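Long-range contact in 2-keto-3-deoxygluconate kinase (Thermotoga maritima, PDB 2AFB), which probably phosphorylates 2-keto-3-deoxygluconate, as a sugar kinase of the pfkB family with the ribokinase fold: residues A[60-70]-A[85-96]. Residues are numbered along the deposited sequence; the frame is centred on the assembly and turned at random.
With NI (nickel (II) ion), chain E.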
loop_
_atom_site.group_PDB
_atom_site.type_symbol
_atom_site.label_atom_id
_atom_site.label_comp_id
_atom_site.label_asym_id
_atom_site.label_seq_id
_atom_site.Cartn_x
_atom_site.Cartn_y
_atom_site.Cartn_z
ATOM N N ASP A 60 -5.308 35.408 3.175
ATOM C CA ASP A 60 -6.216 34.921 4.219
ATOM C C ASP A 60 -7.481 34.451 3.552
ATOM O O ASP A 60 -8.418 35.200 3.357
ATOM C CB ASP A 60 -6.529 35.999 5.233
ATOM C CG ASP A 60 -5.324 36.375 6.065
ATOM O OD1 ASP A 60 -4.356 35.581 6.172
ATOM O OD2 ASP A 60 -5.367 37.482 6.603
ATOM N N ALA A 61 -7.474 33.193 3.201
ATOM C CA ALA A 61 -8.543 32.576 2.454
ATOM C C ALA A 61 -9.500 31.909 3.415
ATOM O O ALA A 61 -9.084 31.105 4.243
ATOM C CB ALA A 61 -7.974 31.582 1.487
ATOM N N TYR A 62 -10.770 32.268 3.329
ATOM C CA TYR A 62 -11.802 31.577 4.125
ATOM C C TYR A 62 -12.704 30.855 3.161
ATOM O O TYR A 62 -13.098 31.413 2.139
ATOM C CB TYR A 62 -12.652 32.544 4.926
ATOM C CG TYR A 62 -11.909 33.349 5.938
ATOM C CD1 TYR A 62 -11.083 34.389 5.558
ATOM C CD2 TYR A 62 -12.069 33.100 7.306
ATOM C CE1 TYR A 62 -10.391 35.145 6.519
ATOM C CE2 TYR A 62 -11.401 33.862 8.266
ATOM C CZ TYR A 62 -10.565 34.880 7.855
ATOM O OH TYR A 62 -9.899 35.639 8.798
ATOM N N PHE A 63 -13.048 29.623 3.495
ATOM C CA PHE A 63 -14.009 28.885 2.703
ATOM C C PHE A 63 -15.295 28.780 3.508
ATOM O O PHE A 63 -15.289 28.367 4.668
ATOM C CB PHE A 63 -13.489 27.489 2.390
ATOM C CG PHE A 63 -14.445 26.642 1.610
ATOM C CD1 PHE A 63 -14.883 27.057 0.384
ATOM C CD2 PHE A 63 -14.856 25.388 2.082
ATOM C CE1 PHE A 63 -15.745 26.291 -0.365
ATOM C CE2 PHE A 63 -15.696 24.612 1.340
ATOM C CZ PHE A 63 -16.142 25.062 0.090
ATOM N N VAL A 64 -16.396 29.145 2.868
ATOM C CA VAL A 64 -17.686 29.129 3.510
ATOM C C VAL A 64 -18.490 27.943 2.973
ATOM O O VAL A 64 -18.655 27.805 1.778
ATOM C CB VAL A 64 -18.436 30.420 3.228
ATOM C CG1 VAL A 64 -19.813 30.405 3.938
ATOM C CG2 VAL A 64 -17.585 31.587 3.635
ATOM N N THR A 65 -18.997 27.118 3.875
ATOM C CA THR A 65 -19.783 25.953 3.511
ATOM C C THR A 65 -20.510 25.433 4.763
ATOM O O THR A 65 -20.499 26.077 5.813
ATOM C CB THR A 65 -18.927 24.836 2.840
ATOM O OG1 THR A 65 -19.790 23.957 2.127
ATOM C CG2 THR A 65 -18.104 24.007 3.842
ATOM N N LYS A 66 -21.192 24.301 4.603
ATOM C CA LYS A 66 -21.791 23.551 5.698
ATOM C C LYS A 66 -21.283 22.118 5.572
ATOM O O LYS A 66 -21.212 21.554 4.460
ATOM C CB LYS A 66 -23.356 23.614 5.645
ATOM C CG LYS A 66 -24.006 23.171 6.916
ATOM C CD LYS A 66 -25.493 23.204 6.846
ATOM C CE LYS A 66 -26.143 23.105 8.254
ATOM N NZ LYS A 66 -27.667 23.164 8.161
ATOM N N LEU A 67 -20.862 21.563 6.708
ATOM C CA LEU A 67 -20.471 20.171 6.804
ATOM C C LEU A 67 -21.145 19.518 7.976
ATOM O O LEU A 67 -21.430 20.200 8.962
ATOM C CB LEU A 67 -18.958 20.058 7.011
ATOM C CG LEU A 67 -18.151 20.528 5.801
ATOM C CD1 LEU A 67 -16.706 20.643 6.137
ATOM C CD2 LEU A 67 -18.367 19.562 4.650
ATOM N N PRO A 68 -21.339 18.189 7.907
ATOM C CA PRO A 68 -21.986 17.497 9.011
ATOM C C PRO A 68 -21.017 17.392 10.162
ATOM O O PRO A 68 -19.840 17.345 9.932
ATOM C CB PRO A 68 -22.248 16.098 8.446
ATOM C CG PRO A 68 -21.164 15.907 7.450
ATOM C CD PRO A 68 -20.971 17.254 6.825
ATOM N N ASN A 69 -21.517 17.349 11.378
ATOM C CA ASN A 69 -20.717 16.904 12.506
ATOM C C ASN A 69 -20.554 15.399 12.517
ATOM O O ASN A 69 -21.261 14.703 13.224
ATOM C CB ASN A 69 -21.340 17.355 13.826
ATOM C CG ASN A 69 -21.218 18.838 14.039
ATOM O OD1 ASN A 69 -20.113 19.392 13.988
ATOM N ND2 ASN A 69 -22.338 19.486 14.281
ATOM N N ASN A 70 -19.645 14.895 11.693
ATOM C CA ASN A 70 -19.263 13.520 11.742
ATOM C C ASN A 70 -17.802 13.539 11.333
ATOM O O ASN A 70 -17.301 14.578 10.946
ATOM C CB ASN A 70 -20.230 12.641 10.894
ATOM C CG ASN A 70 -20.071 12.808 9.350
ATOM O OD1 ASN A 70 -19.031 13.217 8.878
ATOM N ND2 ASN A 70 -21.118 12.430 8.576
ATOM N N VAL A 85 -6.263 27.127 4.714
ATOM C CA VAL A 85 -7.559 27.756 4.549
ATOM C C VAL A 85 -8.165 27.914 5.929
ATOM O O VAL A 85 -8.063 27.017 6.741
ATOM C CB VAL A 85 -8.497 26.930 3.643
ATOM C CG1 VAL A 85 -9.892 27.548 3.591
ATOM C CG2 VAL A 85 -7.931 26.835 2.298
ATOM N N LYS A 86 -8.736 29.074 6.208
ATOM C CA LYS A 86 -9.405 29.342 7.497
ATOM C C LYS A 86 -10.860 28.834 7.469
ATOM O O LYS A 86 -11.566 29.028 6.496
ATOM C CB LYS A 86 -9.320 30.830 7.845
ATOM C CG LYS A 86 -7.928 31.415 7.569
ATOM C CD LYS A 86 -7.614 32.611 8.414
ATOM C CE LYS A 86 -6.212 33.158 8.138
ATOM N NZ LYS A 86 -5.170 32.173 8.472
ATOM N N THR A 87 -11.281 28.157 8.534
ATOM C CA THR A 87 -12.536 27.384 8.532
ATOM C C THR A 87 -13.563 28.010 9.453
ATOM O O THR A 87 -14.576 27.398 9.790
ATOM C CB THR A 87 -12.288 25.924 8.937
ATOM O OG1 THR A 87 -11.452 25.877 10.085
ATOM C CG2 THR A 87 -11.600 25.136 7.804
ATOM N N ASP A 88 -13.312 29.257 9.816
ATOM C CA ASP A 88 -14.128 29.978 10.790
ATOM C C ASP A 88 -15.571 30.034 10.400
ATOM O O ASP A 88 -16.407 30.054 11.259
ATOM C CB ASP A 88 -13.658 31.443 10.942
ATOM C CG ASP A 88 -12.197 31.555 11.368
ATOM O OD1 ASP A 88 -11.342 30.734 10.925
ATOM O OD2 ASP A 88 -11.904 32.475 12.140
ATOM N N TYR A 89 -15.865 30.131 9.107
ATOM C CA TYR A 89 -17.241 30.330 8.662
ATOM C C TYR A 89 -17.889 29.046 8.131
ATOM O O TYR A 89 -18.895 29.069 7.419
ATOM C CB TYR A 89 -17.302 31.427 7.617
ATOM C CG TYR A 89 -16.631 32.728 8.020
ATOM C CD1 TYR A 89 -16.961 33.388 9.203
ATOM C CD2 TYR A 89 -15.699 33.331 7.173
ATOM C CE1 TYR A 89 -16.337 34.610 9.542
ATOM C CE2 TYR A 89 -15.077 34.498 7.498
ATOM C CZ TYR A 89 -15.394 35.146 8.679
ATOM O OH TYR A 89 -14.762 36.329 8.955
ATOM N N ILE A 90 -17.311 27.901 8.459
ATOM C CA ILE A 90 -17.964 26.676 8.108
ATOM C C ILE A 90 -19.078 26.408 9.113
ATOM O O ILE A 90 -18.836 26.214 10.300
ATOM C CB ILE A 90 -16.988 25.542 8.046
ATOM C CG1 ILE A 90 -15.999 25.831 6.893
ATOM C CG2 ILE A 90 -17.761 24.225 7.872
ATOM C CD1 ILE A 90 -15.034 24.769 6.663
ATOM N N ALA A 91 -20.311 26.404 8.614
ATOM C CA ALA A 91 -21.465 25.986 9.419
ATOM C C ALA A 91 -21.431 24.487 9.597
ATOM O O ALA A 91 -20.965 23.784 8.708
ATOM C CB ALA A 91 -22.748 26.439 8.747
ATOM N N ARG A 92 -21.873 23.993 10.754
ATOM C CA ARG A 92 -21.921 22.556 11.030
ATOM C C ARG A 92 -23.349 22.055 11.300
ATOM O O ARG A 92 -24.142 22.698 12.021
ATOM C CB ARG A 92 -20.998 22.202 12.208
ATOM C CG ARG A 92 -19.564 22.719 12.093
ATOM C CD ARG A 92 -18.803 22.222 10.830
ATOM N NE ARG A 92 -18.681 20.781 10.821
ATOM C CZ ARG A 92 -17.653 20.080 11.285
ATOM N NH1 ARG A 92 -16.560 20.670 11.742
ATOM N NH2 ARG A 92 -17.703 18.746 11.251
ATOM N N GLY A 93 -23.707 20.931 10.706
ATOM C CA GLY A 93 -25.064 20.455 10.811
ATOM C C GLY A 93 -25.404 19.610 9.615
ATOM O O GLY A 93 -24.576 19.376 8.757
ATOM N N GLY A 94 -26.642 19.146 9.566
ATOM C CA GLY A 94 -27.095 18.244 8.506
ATOM C C GLY A 94 -26.629 16.811 8.702
ATOM O O GLY A 94 -25.952 16.491 9.686
ATOM N N ASN A 95 -26.883 16.000 7.675
ATOM C CA ASN A 95 -26.825 14.551 7.772
ATOM C C ASN A 95 -25.657 13.826 7.190
ATOM O O ASN A 95 -25.276 12.790 7.708
ATOM C CB ASN A 95 -28.128 13.991 7.193
ATOM C CG ASN A 95 -29.287 14.441 7.982
ATOM O OD1 ASN A 95 -29.246 14.396 9.215
ATOM N ND2 ASN A 95 -30.283 15.006 7.308
ATOM N N ARG A 96 -25.094 14.342 6.107
ATOM C CA ARG A 96 -23.999 13.688 5.418
ATOM C C ARG A 96 -23.143 14.722 4.691
ATOM O O ARG A 96 -23.591 15.845 4.415
ATOM C CB ARG A 96 -24.501 12.675 4.378
ATOM C CG ARG A 96 -25.145 13.289 3.117
ATOM C CD ARG A 96 -25.875 12.237 2.289
ATOM N NE ARG A 96 -24.953 11.276 1.687
ATOM C CZ ARG A 96 -24.312 11.469 0.541
ATOM N NH1 ARG A 96 -24.497 12.577 -0.186
ATOM N NH2 ARG A 96 -23.495 10.545 0.102
HETATM NI NI NI E . -4.423 37.656 8.499
HETATM O O HOH W 1 -14.305 29.765 6.703
HETATM O O HOH W 2 -23.407 11.417 9.901
HETATM O O HOH W 3 -5.772 39.508 9.549
HETATM O O HOH W 4 -4.168 35.578 9.746
#
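Lys86 lays its CB over one face of the Tyr62 ring, 3.9 Å from the ring centroid, a CH-pi contact. Beyond it the lysine chain runs on along the same face, CD meeting CZ and OH. The bend at its last torsion leaves NZ 4.2 Å from Asp60 OD1, too far for a salt bridge. Tyr89 comes to Tyr62 from the opposite face: its CE2 sits 3.3 Å from Tyr62 CD2, the planes 30° apart and slid so that the rings barely overlap.

Further along, Arg92 curls back through two bends, chi2 -58° and chi3 -61°, so that NH2 reaches Pro68 O at 2.9 Å in an almost straight bond lying close to the guanidinium plane. Asn69 OD1 sits over one face of that group, and Asp74 forms a salt bridge with NH2.

The backbones run parallel, as expected of the beta-alpha-beta crossover in which helix 71-82 links strand 60-67 to strand 90-92, an outermost strand of the large sheet of this ribokinase-type fold. Ala91 is held to strand 60-67 through both its N and its O, the N giving to Thr65 O and the O taking Leu67 N at 3.0 Å; Gly93 N follows onto Leu67 O. Upstream, Lys86 N bonds to Ala61 O (2.8 Å), but the turn from Thr87 to Ile90 interrupts the pairing, and a water bridges Phe63 O, Lys86 O and Tyr89 N there.

Further out, Lys14 makes a cation-pi contact with Tyr62 and hydrogen-bonds Tyr89 OH. Asp60 OD2 binds nickel with His12 of the N-terminal histidine tag, and OD1 is hydrogen-bonded to the tag's His10, so the site is probably a product of the construct.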